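Local coordinates for protein phosphoribosylglycinamide synthetase (Anaerococcus prevotii, PDB 4DIM) that probably binds ATP and works as a ligase of the ATP-grasp type, with manganese as a likely cofactor, at residues Q199-V202 / V207-V210; V210-D215 / D237-T242. One frame throughout, in Å; residues are numbered along the deposited sequence.

Contact 1 (Q199-V202 / V207-V210); sequences QAFV and VLFV
The carbonyl oxygen of Phe201 draws two donors from the opposing strand. Leu208 N makes the hydrogen bond to Phe201 O at 3.0 Å, its N-H somewhat bent (146°), and the CA-H of Val207 adds a weaker contact, with Val207 CA 3.4 Å from Phe201 O. Around this point the beta hairpin of strands 194-203 and 206-219, in the large antiparallel sheet and within the ATP-grasp family region, shows how an antiparallel pair can accommodate an extra residue. Val202 pairs with Val207, and at the other end Ala200 CA comes within 4.5 Å of Val210 CA, which sets three residues of one strand against four of the other. The offset resembles a beta bulge, and the helix-like backbone of Leu208 is consistent with that. Farther along, the strands stay in touch through CA-H...O contacts, from Val210 CA to Gln199 O and from Ala200 CA to Phe209 O.

Phe201, Leu208 and Phe209 gather here into one apolar group. Leu208 runs alongside Phe201, both pointing the same way, and its CD1 reaches CD2 of the phenyl ring obliquely. Phe209 takes the first torsion that sets CG between backbone N and carbonyl carbon (chi1 66°), which stands its ring across the neighbouring strand. There CE2 packs on Phe201 CB at 3.6 Å, CE1 nears Gln199 O, and Phe201 N sits over one ring face, offset toward the rim. Met300 and Ile301 of helix 297-305 cover Phe201, while the amide of Gln199 turns away to Asn261. The other sheet face carries smaller groups, where Ala200, Val207 and Val210 pack against helix 236-253: Ala200 CB lies 4.2 Å from Val210 CG2, and Val202 CG2 meets Val207 CG2 at the same 4.2 Å.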
ATOM      1  N   GLN A 199       7.445  -4.630  -0.590  1.00 66.79           N
ATOM      2  CA  GLN A 199       7.619  -3.498  -1.481  1.00 64.51           C
ATOM      3  C   GLN A 199       8.509  -3.928  -2.604  1.00 66.35           C
ATOM      4  O   GLN A 199       9.398  -4.751  -2.408  1.00 67.21           O
ATOM      5  CB  GLN A 199       8.261  -2.265  -0.790  1.00 65.32           C
ATOM      6  CG  GLN A 199       7.479  -1.616   0.341  1.00 66.97           C
ATOM      7  CD  GLN A 199       6.095  -1.129  -0.010  1.00 76.64           C
ATOM      8  OE1 GLN A 199       5.923  -0.085  -0.630  1.00 74.91           O
ATOM      9  NE2 GLN A 199       5.075  -1.886   0.351  1.00 71.23           N
ATOM     10  N   ALA A 200       8.311  -3.363  -3.761  1.00 62.30           N
ATOM     11  CA  ALA A 200       9.166  -3.648  -4.887  1.00 63.93           C
ATOM     12  C   ALA A 200       9.182  -2.443  -5.792  1.00 72.59           C
ATOM     13  O   ALA A 200       8.496  -1.457  -5.537  1.00 71.66           O
ATOM     14  CB  ALA A 200       8.737  -4.910  -5.623  1.00 63.64           C
ATOM     15  N   PHE A 201      10.063  -2.468  -6.756  1.00 72.90           N
ATOM     16  CA  PHE A 201      10.205  -1.358  -7.675  1.00 74.88           C
ATOM     17  C   PHE A 201      10.611  -1.948  -9.004  1.00 80.79           C
ATOM     18  O   PHE A 201      11.559  -2.728  -9.034  1.00 80.12           O
ATOM     19  CB  PHE A 201      11.251  -0.377  -7.127  1.00 76.71           C
ATOM     20  CG  PHE A 201      11.343   0.935  -7.850  1.00 80.41           C
ATOM     21  CD1 PHE A 201      10.704   2.064  -7.359  1.00 83.12           C
ATOM     22  CD2 PHE A 201      12.146   1.070  -8.968  1.00 85.59           C
ATOM     23  CE1 PHE A 201      10.845   3.293  -7.991  1.00 85.24           C
ATOM     24  CE2 PHE A 201      12.258   2.291  -9.616  1.00 89.75           C
ATOM     25  CZ  PHE A 201      11.626   3.397  -9.108  1.00 87.33           C
ATOM     26  N   VAL A 202       9.860  -1.643 -10.072  1.00 78.74           N
ATOM     27  CA  VAL A 202      10.151  -2.135 -11.416  1.00 80.26           C
ATOM     28  C   VAL A 202      10.495  -0.927 -12.371  1.00 82.57           C
ATOM     29  O   VAL A 202       9.788   0.056 -12.415  1.00 79.39           O
ATOM     30  CB  VAL A 202       9.028  -3.078 -11.950  1.00 83.94           C
ATOM     31  CG1 VAL A 202       7.654  -2.437 -11.927  1.00 83.73           C
ATOM     32  CG2 VAL A 202       9.363  -3.619 -13.341  1.00 87.06           C
ATOM     33  N   VAL A 207      13.191  -5.689 -12.000  1.00 88.01           N
ATOM     34  CA  VAL A 207      12.749  -5.545 -10.625  1.00 82.45           C
ATOM     35  C   VAL A 207      14.016  -5.326  -9.798  1.00 87.97           C
ATOM     36  O   VAL A 207      14.853  -6.233  -9.643  1.00 88.28           O
ATOM     37  CB  VAL A 207      11.920  -6.761 -10.172  1.00 82.92           C
ATOM     38  CG1 VAL A 207      11.554  -6.662  -8.688  1.00 80.59           C
ATOM     39  CG2 VAL A 207      10.674  -6.890 -11.032  1.00 82.70           C
ATOM     40  N   LEU A 208      14.178  -4.097  -9.321  1.00 84.17           N
ATOM     41  CA  LEU A 208      15.343  -3.685  -8.540  1.00 82.98           C
ATOM     42  C   LEU A 208      15.430  -4.429  -7.228  1.00 82.37           C
ATOM     43  O   LEU A 208      16.520  -4.810  -6.788  1.00 81.88           O
ATOM     44  CB  LEU A 208      15.251  -2.187  -8.260  1.00 82.98           C
ATOM     45  CG  LEU A 208      15.157  -1.298  -9.518  1.00 91.67           C
ATOM     46  CD1 LEU A 208      15.347   0.145  -9.167  1.00 97.85           C
ATOM     47  CD2 LEU A 208      16.147  -1.729 -10.601  1.00 93.48           C
ATOM     48  N   PHE A 209      14.298  -4.596  -6.579  1.00 75.11           N
ATOM     49  CA  PHE A 209      14.269  -5.309  -5.318  1.00 73.23           C
ATOM     50  C   PHE A 209      12.870  -5.807  -4.965  1.00 78.06           C
ATOM     51  O   PHE A 209      11.883  -5.440  -5.581  1.00 79.33           O
ATOM     52  CB  PHE A 209      14.791  -4.393  -4.180  1.00 73.03           C
ATOM     53  CG  PHE A 209      13.905  -3.207  -3.900  1.00 73.30           C
ATOM     54  CD1 PHE A 209      12.810  -3.321  -3.069  1.00 73.39           C
ATOM     55  CD2 PHE A 209      14.181  -1.971  -4.454  1.00 75.54           C
ATOM     56  CE1 PHE A 209      11.993  -2.235  -2.827  1.00 74.25           C
ATOM     57  CE2 PHE A 209      13.342  -0.899  -4.236  1.00 77.39           C
ATOM     58  CZ  PHE A 209      12.261  -1.036  -3.413  1.00 74.39           C
ATOM     59  N   VAL A 210      12.822  -6.659  -3.967  1.00 74.43           N
ATOM     60  CA  VAL A 210      11.619  -7.110  -3.296  1.00 72.74           C
ATOM     61  C   VAL A 210      11.993  -7.066  -1.817  1.00 76.47           C
ATOM     62  O   VAL A 210      12.955  -7.715  -1.391  1.00 73.68           O
ATOM     63  CB  VAL A 210      11.029  -8.458  -3.751  1.00 75.86           C
ATOM     64  CG1 VAL A 210       9.680  -8.689  -3.093  1.00 75.38           C
ATOM     65  CG2 VAL A 210      10.871  -8.494  -5.264  1.00 77.47           C
TER

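Contact 2 (V210-D215 / D237-T242); sequences VMPHGD and DIIEKT
Pro212 and Ile239 make the closest approach between strand and helix, with Pro212 CG 3.6 Å from Ile239 CD1. Here a strand of the ATP-grasp domain's sheet packs against helix 236-253, the local axes 8.6 Å apart and inclined at 125°, in a compact example of alpha-on-beta packing. Ile239 folds its chain back (chi2 -71°), which brings the CD1 tip over CB and CG of the proline ring. Nearly one turn on, on the same helix face, Thr242 runs antiparallel to the proline side chain, its CG2 lying 4.0 Å from Pro212 CG and also touching Val210 CG1.

The hydroxyl of Thr242 serves the helix instead. Thr242 OG1 donates to Ile238 O at 3.0 Å, and Thr242 N reaches the same oxygen from the opposite face of the carbonyl plane. A serine here could keep that hydroxyl bond, but without CG2 it would probably leave a gap against Pro212 and Val210.

Away from this apolar patch the helix turns a polar side to solvent. Exposed Asp237 is bridged to Lys241, one turn on, with Lys241 NZ 2.7 Å from Asp237 OD1; Asn269 O is a second partner of that NZ, and Glu240 is exposed as well. The chemistry at the interface is therefore aliphatic: apolar burial, modest in area, probably accounts for the contact, while none of the polar bonds described here joins strand to helix.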
ATOM      1  N   VAL A 210      12.822  -6.659  -3.967  1.00 74.43           N
ATOM      2  CA  VAL A 210      11.619  -7.110  -3.296  1.00 72.74           C
ATOM      3  C   VAL A 210      11.993  -7.066  -1.817  1.00 76.47           C
ATOM      4  O   VAL A 210      12.955  -7.715  -1.391  1.00 73.68           O
ATOM      5  CB  VAL A 210      11.029  -8.458  -3.751  1.00 75.86           C
ATOM      6  CG1 VAL A 210       9.680  -8.689  -3.093  1.00 75.38           C
ATOM      7  CG2 VAL A 210      10.871  -8.494  -5.264  1.00 77.47           C
HETATM    8  N   MSE A 211      11.314  -6.187  -1.071  1.00 73.30           N
HETATM    9  CA  MSE A 211      11.591  -6.017   0.339  1.00 70.81           C
HETATM   10  C   MSE A 211      10.410  -6.488   1.198  1.00 70.48           C
HETATM   11  O   MSE A 211       9.503  -5.703   1.458  1.00 67.14           O
HETATM   12  CB  MSE A 211      11.899  -4.545   0.647  1.00 72.05           C
HETATM   13  CG  MSE A 211      12.449  -4.334   2.081  1.00 76.14           C
HETATM   14 SE   MSE A 211      12.365  -2.473   2.587  0.82 79.94          SE
HETATM   15  CE  MSE A 211      10.587  -2.456   2.915  1.00 76.20           C
ATOM     16  N   PRO A 212      10.482  -7.709   1.765  1.00 66.63           N
ATOM     17  CA  PRO A 212       9.431  -8.146   2.700  1.00 66.40           C
ATOM     18  C   PRO A 212       9.355  -7.255   3.937  1.00 70.41           C
ATOM     19  O   PRO A 212      10.331  -6.627   4.311  1.00 69.68           O
ATOM     20  CB  PRO A 212       9.855  -9.583   3.061  1.00 68.88           C
ATOM     21  CG  PRO A 212      10.684 -10.018   1.910  1.00 73.40           C
ATOM     22  CD  PRO A 212      11.413  -8.811   1.450  1.00 68.47           C
ATOM     23  N   HIS A 213       8.169  -7.142   4.524  1.00 69.46           N
ATOM     24  CA  HIS A 213       8.011  -6.323   5.725  1.00 69.72           C
ATOM     25  C   HIS A 213       6.869  -6.815   6.604  1.00 74.73           C
ATOM     26  O   HIS A 213       5.923  -7.488   6.159  1.00 72.29           O
ATOM     27  CB  HIS A 213       7.837  -4.817   5.411  1.00 69.01           C
ATOM     28  CG  HIS A 213       6.767  -4.499   4.428  1.00 70.79           C
ATOM     29  ND1 HIS A 213       5.432  -4.444   4.805  1.00 71.63           N
ATOM     30  CD2 HIS A 213       6.871  -4.177   3.115  1.00 70.63           C
ATOM     31  CE1 HIS A 213       4.765  -4.172   3.701  1.00 70.06           C
ATOM     32  NE2 HIS A 213       5.597  -3.974   2.661  1.00 70.25           N
ATOM     33  N   GLY A 214       7.024  -6.525   7.879  1.00 74.68           N
ATOM     34  CA  GLY A 214       6.065  -6.928   8.888  1.00 76.76           C
ATOM     35  C   GLY A 214       4.923  -5.956   8.943  1.00 82.28           C
ATOM     36  O   GLY A 214       5.103  -4.778   8.640  1.00 81.80           O
ATOM     37  N   ASP A 215       3.738  -6.463   9.286  1.00 80.13           N
ATOM     38  CA  ASP A 215       2.505  -5.685   9.324  1.00 78.73           C
ATOM     39  C   ASP A 215       1.858  -5.763  10.709  1.00 84.14           C
ATOM     40  O   ASP A 215       1.269  -6.784  11.050  1.00 82.61           O
ATOM     41  CB  ASP A 215       1.531  -6.221   8.242  1.00 79.02           C
ATOM     42  CG  ASP A 215       1.931  -6.021   6.761  1.00 87.45           C
ATOM     43  OD1 ASP A 215       2.955  -5.318   6.489  1.00 79.78           O
ATOM     44  OD2 ASP A 215       1.193  -6.525   5.871  1.00103.74           O
ATOM     45  N   ASP A 237      14.647 -18.511   3.310  1.00 86.14           N
ATOM     46  CA  ASP A 237      13.913 -19.253   2.293  1.00 84.48           C
ATOM     47  C   ASP A 237      12.537 -18.610   1.989  1.00 87.32           C
ATOM     48  O   ASP A 237      12.094 -18.628   0.840  1.00 85.20           O
ATOM     49  CB  ASP A 237      13.731 -20.705   2.748  1.00 88.44           C
ATOM     50  CG  ASP A 237      13.077 -21.578   1.702  1.00117.74           C
ATOM     51  OD1 ASP A 237      12.133 -22.330   2.061  1.00121.67           O
ATOM     52  OD2 ASP A 237      13.451 -21.456   0.497  1.00128.00           O
ATOM     53  N   ILE A 238      11.906 -17.998   3.006  1.00 84.22           N
ATOM     54  CA  ILE A 238      10.629 -17.300   2.866  1.00 81.97           C
ATOM     55  C   ILE A 238      10.883 -15.975   2.142  1.00 82.75           C
ATOM     56  O   ILE A 238      10.102 -15.569   1.284  1.00 78.41           O
ATOM     57  CB  ILE A 238       9.950 -17.080   4.266  1.00 84.22           C
ATOM     58  CG1 ILE A 238       9.824 -18.389   5.057  1.00 85.35           C
ATOM     59  CG2 ILE A 238       8.576 -16.426   4.126  1.00 82.25           C
ATOM     60  CD1 ILE A 238       9.269 -19.593   4.263  1.00 82.89           C
ATOM     61  N   ILE A 239      11.999 -15.334   2.461  1.00 81.95           N
ATOM     62  CA  ILE A 239      12.376 -14.052   1.842  1.00 81.31           C
ATOM     63  C   ILE A 239      12.577 -14.265   0.316  1.00 89.72           C
ATOM     64  O   ILE A 239      12.141 -13.449  -0.475  1.00 89.67           O
ATOM     65  CB  ILE A 239      13.653 -13.452   2.520  1.00 83.73           C
ATOM     66  CG1 ILE A 239      13.441 -13.141   4.019  1.00 83.66           C
ATOM     67  CG2 ILE A 239      14.183 -12.226   1.767  1.00 81.46           C
ATOM     68  CD1 ILE A 239      12.523 -11.932   4.375  1.00 94.66           C
ATOM     69  N   GLU A 240      13.238 -15.351  -0.071  1.00 90.65           N
ATOM     70  CA  GLU A 240      13.513 -15.675  -1.478  1.00 91.55           C
ATOM     71  C   GLU A 240      12.295 -16.156  -2.206  1.00 93.68           C
ATOM     72  O   GLU A 240      12.154 -15.878  -3.393  1.00 93.71           O
ATOM     73  CB  GLU A 240      14.600 -16.731  -1.574  1.00 95.71           C
ATOM     74  CG  GLU A 240      15.956 -16.253  -1.075  1.00112.14           C
ATOM     75  CD  GLU A 240      16.474 -14.909  -1.576  1.00135.27           C
ATOM     76  OE1 GLU A 240      16.624 -14.738  -2.812  1.00126.60           O
ATOM     77  OE2 GLU A 240      16.755 -14.032  -0.720  1.00120.60           O
ATOM     78  N   LYS A 241      11.424 -16.899  -1.514  1.00 88.08           N
ATOM     79  CA  LYS A 241      10.148 -17.324  -2.077  1.00 85.08           C
ATOM     80  C   LYS A 241       9.259 -16.102  -2.406  1.00 84.97           C
ATOM     81  O   LYS A 241       8.533 -16.148  -3.382  1.00 86.75           O
ATOM     82  CB  LYS A 241       9.436 -18.273  -1.114  1.00 85.79           C
ATOM     83  CG  LYS A 241       9.858 -19.718  -1.266  1.00 89.62           C
ATOM     84  CD  LYS A 241       9.303 -20.583  -0.134  1.00 97.85           C
ATOM     85  CE  LYS A 241       9.796 -22.016  -0.187  1.00 94.18           C
ATOM     86  NZ  LYS A 241       9.636 -22.682   1.120  1.00 93.64           N
ATOM     87  N   THR A 242       9.342 -15.027  -1.613  1.00 77.52           N
ATOM     88  CA  THR A 242       8.593 -13.777  -1.798  1.00 75.66           C
ATOM     89  C   THR A 242       9.147 -13.029  -3.034  1.00 82.06           C
ATOM     90  O   THR A 242       8.375 -12.554  -3.882  1.00 82.57           O
ATOM     91  CB  THR A 242       8.661 -12.931  -0.486  1.00 77.58           C
ATOM     92  OG1 THR A 242       7.968 -13.637   0.535  1.00 77.00           O
ATOM     93  CG2 THR A 242       8.030 -11.577  -0.603  1.00 74.71           C
TER

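In the fold
Followed from the N terminus, the chain runs along strand 194-203, turns, and returns along strand 206-219; contact 1 closes this short hairpin loop. Contact 2 takes over at Val210, the residue common to both, and closes a longer loop that runs through strand 223-230 before entering helix 236-253. The two loops thus follow one another, neither nesting nor crossing. A probable backbone bond from Met211 N to Gln199 O continues the strand pairing from one contact into the other, and a probable bond between the side chains of Gln199 and His213 adds a cross-link. Helix 236-253 unites them, since farther along its length Val246 and Ile250 cover the hairpin of contact 1.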